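Local coordinates for beta-N-acetylhexosaminidase (Streptomyces plicatus, PDB 1JAK), which hydrolyses terminal non-reducing N-acetylhexosamine residues from beta-N-acetylhexosaminides as a family 20 glycoside hydrolase, probably by substrate-assisted catalysis, at residues V134-A139 and W496-I501; D206-L211 and A265-D270; D292-F297 and V330-R335. All blocks are in the same frame, centred on the assembly; numbering follows the deposited sequence.

Interaction 1: V134-A139 and W496-I501; sequences VEKDSA and WEAAGI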
loop_
_atom_site.group_PDB
_atom_site.type_symbol
_atom_site.label_atom_id
_atom_site.label_comp_id
_atom_site.label_asym_id
_atom_site.label_seq_id
_atom_site.Cartn_x
_atom_site.Cartn_y
_atom_site.Cartn_z
ATOM N N VAL A 134 7.474 -19.422 -12.274
ATOM C CA VAL A 134 7.143 -19.585 -10.861
ATOM C C VAL A 134 5.731 -19.078 -10.541
ATOM O O VAL A 134 5.144 -19.445 -9.519
ATOM C CB VAL A 134 8.184 -18.852 -9.967
ATOM C CG1 VAL A 134 7.970 -17.345 -10.031
ATOM C CG2 VAL A 134 8.099 -19.356 -8.531
ATOM N N GLU A 135 5.184 -18.254 -11.432
ATOM C CA GLU A 135 3.849 -17.684 -11.250
ATOM C C GLU A 135 2.712 -18.618 -11.673
ATOM O O GLU A 135 1.551 -18.367 -11.352
ATOM C CB GLU A 135 3.715 -16.382 -12.048
ATOM C CG GLU A 135 4.675 -15.264 -11.660
ATOM C CD GLU A 135 4.455 -14.746 -10.250
ATOM O OE1 GLU A 135 3.338 -14.909 -9.708
ATOM O OE2 GLU A 135 5.401 -14.162 -9.686
ATOM N N LYS A 136 3.042 -19.684 -12.398
ATOM C CA LYS A 136 2.031 -20.628 -12.877
ATOM C C LYS A 136 1.401 -21.472 -11.768
ATOM O O LYS A 136 1.988 -21.657 -10.703
ATOM C CB LYS A 136 2.641 -21.553 -13.933
ATOM C CG LYS A 136 3.261 -20.819 -15.117
ATOM C CD LYS A 136 2.216 -20.087 -15.947
ATOM C CE LYS A 136 1.243 -21.061 -16.598
ATOM N NZ LYS A 136 0.287 -20.375 -17.509
ATOM N N ASP A 137 0.206 -21.992 -12.037
ATOM C CA ASP A 137 -0.512 -22.816 -11.068
ATOM C C ASP A 137 -0.303 -24.317 -11.269
ATOM O O ASP A 137 -0.704 -25.124 -10.429
ATOM C CB ASP A 137 -2.009 -22.500 -11.112
ATOM C CG ASP A 137 -2.601 -22.668 -12.498
ATOM O OD1 ASP A 137 -2.381 -23.730 -13.118
ATOM O OD2 ASP A 137 -3.290 -21.738 -12.966
ATOM N N SER A 138 0.317 -24.694 -12.381
ATOM C CA SER A 138 0.577 -26.102 -12.662
ATOM C C SER A 138 2.079 -26.330 -12.754
ATOM O O SER A 138 2.834 -25.415 -13.089
ATOM C CB SER A 138 -0.106 -26.521 -13.967
ATOM O OG SER A 138 0.381 -25.772 -15.066
ATOM N N ALA A 139 2.513 -27.550 -12.452
ATOM C CA ALA A 139 3.929 -27.888 -12.487
ATOM C C ALA A 139 4.581 -27.494 -13.805
ATOM O O ALA A 139 4.071 -27.804 -14.882
ATOM C CB ALA A 139 4.119 -29.379 -12.234
ATOM N N TRP A 496 4.080 -11.032 -14.849
ATOM C CA TRP A 496 2.700 -10.585 -14.750
ATOM C C TRP A 496 1.791 -11.377 -15.682
ATOM O O TRP A 496 0.669 -11.726 -15.316
ATOM C CB TRP A 496 2.613 -9.082 -15.030
ATOM C CG TRP A 496 3.338 -8.276 -13.989
ATOM C CD1 TRP A 496 3.570 -8.642 -12.689
ATOM C CD2 TRP A 496 3.876 -6.957 -14.134
ATOM N NE1 TRP A 496 4.216 -7.633 -12.020
ATOM C CE2 TRP A 496 4.416 -6.585 -12.881
ATOM C CE3 TRP A 496 3.953 -6.052 -15.200
ATOM C CZ2 TRP A 496 5.025 -5.344 -12.664
ATOM C CZ3 TRP A 496 4.562 -4.814 -14.984
ATOM C CH2 TRP A 496 5.088 -4.475 -13.724
ATOM N N GLU A 497 2.283 -11.672 -16.881
ATOM C CA GLU A 497 1.511 -12.450 -17.844
ATOM C C GLU A 497 1.224 -13.835 -17.272
ATOM O O GLU A 497 0.092 -14.315 -17.319
ATOM C CB GLU A 497 2.290 -12.579 -19.158
ATOM C CG GLU A 497 2.332 -11.295 -19.974
ATOM C CD GLU A 497 3.295 -11.377 -21.142
ATOM O OE1 GLU A 497 3.566 -12.502 -21.614
ATOM O OE2 GLU A 497 3.768 -10.314 -21.596
ATOM N N ALA A 498 2.254 -14.468 -16.722
ATOM C CA ALA A 498 2.111 -15.796 -16.139
ATOM C C ALA A 498 1.198 -15.782 -14.914
ATOM O O ALA A 498 0.497 -16.759 -14.641
ATOM C CB ALA A 498 3.484 -16.349 -15.764
ATOM N N ALA A 499 1.201 -14.668 -14.184
ATOM C CA ALA A 499 0.387 -14.527 -12.979
ATOM C C ALA A 499 -1.038 -14.046 -13.253
ATOM O O ALA A 499 -1.878 -14.034 -12.351
ATOM C CB ALA A 499 1.071 -13.569 -12.005
ATOM N N GLY A 500 -1.308 -13.647 -14.491
ATOM C CA GLY A 500 -2.638 -13.172 -14.830
ATOM C C GLY A 500 -2.881 -11.758 -14.336
ATOM O O GLY A 500 -4.015 -11.372 -14.049
ATOM N N ILE A 501 -1.808 -10.984 -14.225
ATOM C CA ILE A 501 -1.912 -9.603 -13.771
ATOM C C ILE A 501 -1.915 -8.674 -14.978
ATOM O O ILE A 501 -0.905 -8.526 -15.665
ATOM C CB ILE A 501 -0.729 -9.227 -12.849
ATOM C CG1 ILE A 501 -0.770 -10.087 -11.583
ATOM C CG2 ILE A 501 -0.785 -7.736 -12.506
ATOM C CD1 ILE A 501 0.398 -9.865 -10.635
HETATM O O HOH W 1 -1.393 -17.832 -12.744
HETATM O O HOH W 2 -0.941 -18.245 -16.464
#
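The carboxylate of Glu135 is the flat group in this contact. The methyl of Ala499 rests beside it, with CB 3.5 Å from Glu135 OE1. The methyl stands clearly off the carboxylate plane, but not squarely over it. The polar end is held by Arg185, which forms a salt bridge with OE1. The Glu135 chain bends at its second torsion (chi2 -65°), and this folds the carboxylate back alongside the end of the helix. Nearer the backbone, Glu135 CB packs on Ala498 CB at 3.7 Å. The same methyl also meets the aliphatic part of Lys136, with CD 4.0 Å from Ala498 CB. Water completes the join. One water accepts from Lys136 NZ at 2.7 Å and donates to Ala498 O at 2.8 Å. A second water donates to Ala498 O and, weakly, to Glu135 O. The helix ends here in a Schellman motif: Gly500 has positive phi, and Ile501 N bonds back to Trp496 O. The contact lies at the surface. It sets the loop between helix 116-129 and strand 145-153, in the family's domain 2 range, against helix 493-499, the last of the chain, whose Trp496 packs edge-to-face with Phe463 and Phe503.

Interaction 2: D206-L211 and A265-D270; sequences DSWPRL and AELNCD
Trp208 and Leu267 make the apolar part of the contact. The far end of the indole, CH2, meets Leu267 CD2 at 4.3 Å, and the methyl approaches the ring obliquely. The indole is buried, and Tyr264 and Phe297 both pack with it edge-to-face. Leu267 also rests on Phe297 and Leu261.

Glu266 also comes near the ring, with OE2 4.2 Å from Trp208 CZ3 and the carboxylate and ring planes 61° apart. At that distance it is a loose approach, not a bond. CG sits between the backbone N and the carbonyl carbon (chi1 62°), and beyond it the chain runs extended to the ring.

The hydrogen bonds lie within each segment or lead to third parties. Ala265 O accepts from both Asn268 N, at 3.0 Å, and Asn268 ND2, at 3.1 Å. Both donors come from the same face of the carbonyl, and ND2 stands above its plane. Asn268 ND2 also reaches Leu261 O. Trp208 O accepts from Leu211 N at 3.1 Å, and Trp208 NE1 bonds to Asp300 OD2. On helix 210-213, Arg210 NE bonds to Ser263 O and Arg210 N to Tyr264 OH.

One covalent link adds to these: Cys269 forms a disulfide with Cys288.

Both segments lie in connections after strands 190-194 and 246-250 of the catalytic alpha/beta barrel, so the contact joins two neighbouring strand-to-helix excursions. It is small and mostly dispersive. The N-H of the buried Trp208 is satisfied by Asp300 on helix 292-307, so the ring is probably positioned by that helix as well as by Leu267.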
loop_
_atom_site.group_PDB
_atom_site.type_symbol
_atom_site.label_atom_id
_atom_site.label_comp_id
_atom_site.label_asym_id
_atom_site.label_seq_id
_atom_site.Cartn_x
_atom_site.Cartn_y
_atom_site.Cartn_z
ATOM N N ASP A 206 -21.359 -0.510 15.694
ATOM C CA ASP A 206 -22.483 -0.921 16.538
ATOM C C ASP A 206 -23.337 0.221 17.078
ATOM O O ASP A 206 -24.565 0.112 17.137
ATOM C CB ASP A 206 -21.997 -1.763 17.723
ATOM C CG ASP A 206 -21.351 -3.072 17.297
ATOM O OD1 ASP A 206 -21.777 -3.650 16.277
ATOM O OD2 ASP A 206 -20.425 -3.529 18.001
ATOM N N SER A 207 -22.690 1.306 17.486
ATOM C CA SER A 207 -23.407 2.447 18.045
ATOM C C SER A 207 -24.260 3.209 17.032
ATOM O O SER A 207 -25.198 3.916 17.411
ATOM C CB SER A 207 -22.420 3.394 18.737
ATOM O OG SER A 207 -21.297 3.668 17.920
ATOM N N TRP A 208 -23.938 3.059 15.749
ATOM C CA TRP A 208 -24.682 3.711 14.669
ATOM C C TRP A 208 -24.873 2.679 13.555
ATOM O O TRP A 208 -24.251 2.769 12.496
ATOM C CB TRP A 208 -23.906 4.920 14.133
ATOM C CG TRP A 208 -23.631 5.976 15.170
ATOM C CD1 TRP A 208 -22.747 5.897 16.207
ATOM C CD2 TRP A 208 -24.281 7.248 15.293
ATOM N NE1 TRP A 208 -22.808 7.038 16.972
ATOM C CE2 TRP A 208 -23.742 7.884 16.433
ATOM C CE3 TRP A 208 -25.270 7.911 14.552
ATOM C CZ2 TRP A 208 -24.157 9.156 16.852
ATOM C CZ3 TRP A 208 -25.685 9.177 14.968
ATOM C CH2 TRP A 208 -25.127 9.784 16.109
ATOM N N PRO A 209 -25.753 1.689 13.782
ATOM C CA PRO A 209 -26.073 0.596 12.857
ATOM C C PRO A 209 -26.421 0.959 11.416
ATOM O O PRO A 209 -26.106 0.201 10.497
ATOM C CB PRO A 209 -27.231 -0.117 13.551
ATOM C CG PRO A 209 -26.987 0.150 14.992
ATOM C CD PRO A 209 -26.603 1.604 14.984
ATOM N N ARG A 210 -27.073 2.101 11.214
ATOM C CA ARG A 210 -27.473 2.514 9.869
ATOM C C ARG A 210 -26.325 2.922 8.956
ATOM O O ARG A 210 -26.484 2.941 7.733
ATOM C CB ARG A 210 -28.490 3.658 9.940
ATOM C CG ARG A 210 -29.873 3.240 10.419
ATOM C CD ARG A 210 -30.786 4.451 10.572
ATOM N NE ARG A 210 -30.982 5.176 9.317
ATOM C CZ ARG A 210 -31.694 4.724 8.288
ATOM N NH1 ARG A 210 -32.284 3.536 8.354
ATOM N NH2 ARG A 210 -31.823 5.461 7.193
ATOM N N LEU A 211 -25.175 3.256 9.531
ATOM C CA LEU A 211 -24.038 3.651 8.709
ATOM C C LEU A 211 -23.723 2.542 7.715
ATOM O O LEU A 211 -23.549 2.797 6.526
ATOM C CB LEU A 211 -22.809 3.940 9.574
ATOM C CG LEU A 211 -22.908 5.150 10.510
ATOM C CD1 LEU A 211 -21.656 5.243 11.361
ATOM C CD2 LEU A 211 -23.088 6.426 9.691
ATOM N N ALA A 265 -30.195 11.735 9.668
ATOM C CA ALA A 265 -30.633 13.107 9.443
ATOM C C ALA A 265 -30.074 14.100 10.462
ATOM O O ALA A 265 -29.703 15.218 10.108
ATOM C CB ALA A 265 -32.163 13.163 9.446
ATOM N N GLU A 266 -30.002 13.687 11.724
ATOM C CA GLU A 266 -29.516 14.558 12.794
ATOM C C GLU A 266 -28.103 15.119 12.618
ATOM O O GLU A 266 -27.774 16.169 13.178
ATOM C CB GLU A 266 -29.614 13.828 14.136
ATOM C CG GLU A 266 -28.767 12.575 14.219
ATOM C CD GLU A 266 -29.161 11.684 15.377
ATOM O OE1 GLU A 266 -29.004 12.109 16.543
ATOM O OE2 GLU A 266 -29.635 10.556 15.116
ATOM N N LEU A 267 -27.268 14.431 11.846
ATOM C CA LEU A 267 -25.897 14.884 11.630
ATOM C C LEU A 267 -25.812 16.057 10.661
ATOM O O LEU A 267 -24.782 16.724 10.570
ATOM C CB LEU A 267 -25.043 13.737 11.084
ATOM C CG LEU A 267 -24.898 12.499 11.960
ATOM C CD1 LEU A 267 -24.106 11.439 11.206
ATOM C CD2 LEU A 267 -24.203 12.872 13.258
ATOM N N ASN A 268 -26.899 16.303 9.942
ATOM C CA ASN A 268 -26.934 17.369 8.947
ATOM C C ASN A 268 -27.295 18.728 9.519
ATOM O O ASN A 268 -28.152 18.841 10.390
ATOM C CB ASN A 268 -27.915 16.979 7.846
ATOM C CG ASN A 268 -27.506 15.700 7.147
ATOM O OD1 ASN A 268 -26.689 15.721 6.228
ATOM N ND2 ASN A 268 -28.053 14.574 7.598
ATOM N N CYS A 269 -26.634 19.766 9.018
ATOM C CA CYS A 269 -26.888 21.112 9.507
ATOM C C CYS A 269 -28.362 21.510 9.428
ATOM O O CYS A 269 -28.854 22.233 10.293
ATOM C CB CYS A 269 -26.038 22.121 8.742
ATOM S SG CYS A 269 -24.285 22.239 9.239
ATOM N N ASP A 270 -29.067 21.048 8.399
ATOM C CA ASP A 270 -30.484 21.377 8.264
ATOM C C ASP A 270 -31.376 20.248 8.779
ATOM O O ASP A 270 -32.596 20.272 8.607
ATOM C CB ASP A 270 -30.821 21.720 6.804
ATOM C CG ASP A 270 -30.594 20.561 5.856
ATOM O OD1 ASP A 270 -29.791 19.663 6.184
ATOM O OD2 ASP A 270 -31.214 20.560 4.769
#

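Interaction 3: D292-F297 and V330-R335; sequences DVTYDF and VAFMKR
Tyr295 and Arg335 have the nearest CA atoms of the two helical segments, 8.1 Å apart. The axes of 292-297 and 330-335 pass at 11.8 Å, and their directions differ by 41°. The gap is bridged by side chains. Arg335 NH1 donates to Tyr295 OH at 3.0 Å, with an N-H...O angle of 149°. The hydroxyl lies in the guanidinium plane, at its edge. The same hydroxyl bonds to Val289 O, so it both accepts and donates. Ala331 CB, one turn back, lies 4.1 Å above the plane of the Arg335 guanidinium, over its centre. The Phe332 ring lies obliquely to the Tyr295 ring, and its CD1 is 3.7 Å from Tyr295 OH. Phe332 CG is anti to the backbone N (chi1 -180°), which carries the ring toward helix 292-297. There Thr294 CG2 meets its edge, in plane, 4.0 Å from Phe332 CE1. A leucine in place of Tyr295 would probably leave Arg335 NH1 and Val289 O without this shared partner and open a gap beside Phe332. Helices 292-307 and 326-342 flank strand 313-315 in sequence, and their packing is that of successive outer helices in an alpha/beta (TIM) barrel.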
loop_
_atom_site.group_PDB
_atom_site.type_symbol
_atom_site.label_atom_id
_atom_site.label_comp_id
_atom_site.label_asym_id
_atom_site.label_seq_id
_atom_site.Cartn_x
_atom_site.Cartn_y
_atom_site.Cartn_z
ATOM N N ASP A 292 -23.506 19.616 18.497
ATOM C CA ASP A 292 -22.875 18.754 19.489
ATOM C C ASP A 292 -22.889 17.283 19.092
ATOM O O ASP A 292 -21.918 16.569 19.329
ATOM C CB ASP A 292 -23.555 18.897 20.856
ATOM C CG ASP A 292 -23.192 20.189 21.561
ATOM O OD1 ASP A 292 -22.041 20.648 21.417
ATOM O OD2 ASP A 292 -24.057 20.735 22.279
ATOM N N VAL A 293 -23.987 16.827 18.497
ATOM C CA VAL A 293 -24.102 15.423 18.107
ATOM C C VAL A 293 -22.964 14.986 17.187
ATOM O O VAL A 293 -22.572 13.820 17.179
ATOM C CB VAL A 293 -25.455 15.136 17.411
ATOM C CG1 VAL A 293 -25.515 15.841 16.066
ATOM C CG2 VAL A 293 -25.644 13.630 17.249
ATOM N N THR A 294 -22.425 15.931 16.426
ATOM C CA THR A 294 -21.332 15.641 15.506
ATOM C C THR A 294 -20.134 15.011 16.208
ATOM O O THR A 294 -19.531 14.060 15.706
ATOM C CB THR A 294 -20.859 16.927 14.805
ATOM O OG1 THR A 294 -21.923 17.438 13.995
ATOM C CG2 THR A 294 -19.642 16.648 13.926
ATOM N N TYR A 295 -19.799 15.543 17.377
ATOM C CA TYR A 295 -18.657 15.057 18.135
ATOM C C TYR A 295 -18.936 13.761 18.883
ATOM O O TYR A 295 -18.014 12.993 19.164
ATOM C CB TYR A 295 -18.173 16.180 19.050
ATOM C CG TYR A 295 -17.864 17.406 18.221
ATOM C CD1 TYR A 295 -16.686 17.486 17.479
ATOM C CD2 TYR A 295 -18.811 18.418 18.059
ATOM C CE1 TYR A 295 -16.461 18.532 16.586
ATOM C CE2 TYR A 295 -18.599 19.468 17.168
ATOM C CZ TYR A 295 -17.424 19.516 16.432
ATOM O OH TYR A 295 -17.221 20.536 15.528
ATOM N N ASP A 296 -20.201 13.503 19.200
ATOM C CA ASP A 296 -20.554 12.250 19.860
ATOM C C ASP A 296 -20.374 11.165 18.802
ATOM O O ASP A 296 -19.832 10.092 19.070
ATOM C CB ASP A 296 -22.009 12.262 20.333
ATOM C CG ASP A 296 -22.238 13.206 21.497
ATOM O OD1 ASP A 296 -21.345 13.309 22.364
ATOM O OD2 ASP A 296 -23.318 13.829 21.553
ATOM N N PHE A 297 -20.835 11.472 17.594
ATOM C CA PHE A 297 -20.740 10.572 16.448
ATOM C C PHE A 297 -19.278 10.235 16.148
ATOM O O PHE A 297 -18.907 9.064 16.034
ATOM C CB PHE A 297 -21.380 11.238 15.226
ATOM C CG PHE A 297 -21.124 10.516 13.934
ATOM C CD1 PHE A 297 -21.797 9.339 13.635
ATOM C CD2 PHE A 297 -20.199 11.013 13.020
ATOM C CE1 PHE A 297 -21.550 8.661 12.441
ATOM C CE2 PHE A 297 -19.945 10.342 11.825
ATOM C CZ PHE A 297 -20.623 9.164 11.538
ATOM N N VAL A 330 -10.867 24.355 10.870
ATOM C CA VAL A 330 -9.835 24.447 11.896
ATOM C C VAL A 330 -10.406 24.093 13.268
ATOM O O VAL A 330 -9.800 23.328 14.018
ATOM C CB VAL A 330 -9.209 25.864 11.945
ATOM C CG1 VAL A 330 -8.183 25.945 13.072
ATOM C CG2 VAL A 330 -8.545 26.183 10.614
ATOM N N ALA A 331 -11.574 24.640 13.594
ATOM C CA ALA A 331 -12.209 24.354 14.877
ATOM C C ALA A 331 -12.501 22.861 15.000
ATOM O O ALA A 331 -12.257 22.254 16.045
ATOM C CB ALA A 331 -13.506 25.153 15.015
ATOM N N PHE A 332 -13.020 22.274 13.925
ATOM C CA PHE A 332 -13.347 20.851 13.904
ATOM C C PHE A 332 -12.118 19.989 14.176
ATOM O O PHE A 332 -12.147 19.091 15.022
ATOM C CB PHE A 332 -13.934 20.463 12.543
ATOM C CG PHE A 332 -14.304 19.008 12.433
ATOM C CD1 PHE A 332 -15.516 18.543 12.933
ATOM C CD2 PHE A 332 -13.433 18.102 11.836
ATOM C CE1 PHE A 332 -15.861 17.190 12.839
ATOM C CE2 PHE A 332 -13.767 16.748 11.737
ATOM C CZ PHE A 332 -14.981 16.292 12.240
ATOM N N MET A 333 -11.039 20.255 13.452
ATOM C CA MET A 333 -9.818 19.478 13.626
ATOM C C MET A 333 -9.199 19.661 15.006
ATOM O O MET A 333 -8.595 18.736 15.544
ATOM C CB MET A 333 -8.808 19.825 12.533
ATOM C CG MET A 333 -9.226 19.304 11.164
ATOM S SD MET A 333 -9.539 17.518 11.209
ATOM C CE MET A 333 -9.397 17.103 9.449
ATOM N N LYS A 334 -9.352 20.848 15.583
ATOM C CA LYS A 334 -8.810 21.104 16.915
ATOM C C LYS A 334 -9.540 20.214 17.923
ATOM O O LYS A 334 -8.943 19.692 18.869
ATOM C CB LYS A 334 -9.009 22.578 17.289
ATOM C CG LYS A 334 -8.541 22.944 18.695
ATOM C CD LYS A 334 -7.025 22.950 18.801
ATOM C CE LYS A 334 -6.570 23.404 20.184
ATOM N NZ LYS A 334 -5.092 23.581 20.251
ATOM N N ARG A 335 -10.836 20.033 17.695
ATOM C CA ARG A 335 -11.680 19.229 18.572
ATOM C C ARG A 335 -11.559 17.719 18.377
ATOM O O ARG A 335 -11.596 16.962 19.349
ATOM C CB ARG A 335 -13.143 19.635 18.385
ATOM C CG ARG A 335 -13.431 21.089 18.733
ATOM C CD ARG A 335 -14.771 21.540 18.176
ATOM N NE ARG A 335 -15.047 22.938 18.501
ATOM C CZ ARG A 335 -16.012 23.660 17.943
ATOM N NH1 ARG A 335 -16.801 23.120 17.024
ATOM N NH2 ARG A 335 -16.191 24.926 18.304
#

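In the fold
From the N terminus, segment 134-139 comes first, and interaction 1 closes only at 496-501. That long loop holds the family 20 catalytic range and all the inhibitor-binding residues. The contact joins a loop of the domain 2 range to the last helix of the chain. Interactions 2 and 3 both nest inside the loop, in series. Interaction 2 closes a loop carrying strand 246-250 and the pocket residue His256. Interaction 3 then closes one carrying strand 313-315 and the pocket residues Asp319 and Glu320. These two touch along helix 292-307, where Phe297 meets Leu211 and Val293 meets Glu266. Interaction 1 lies apart, with centres about 47 and 50 Å from theirs.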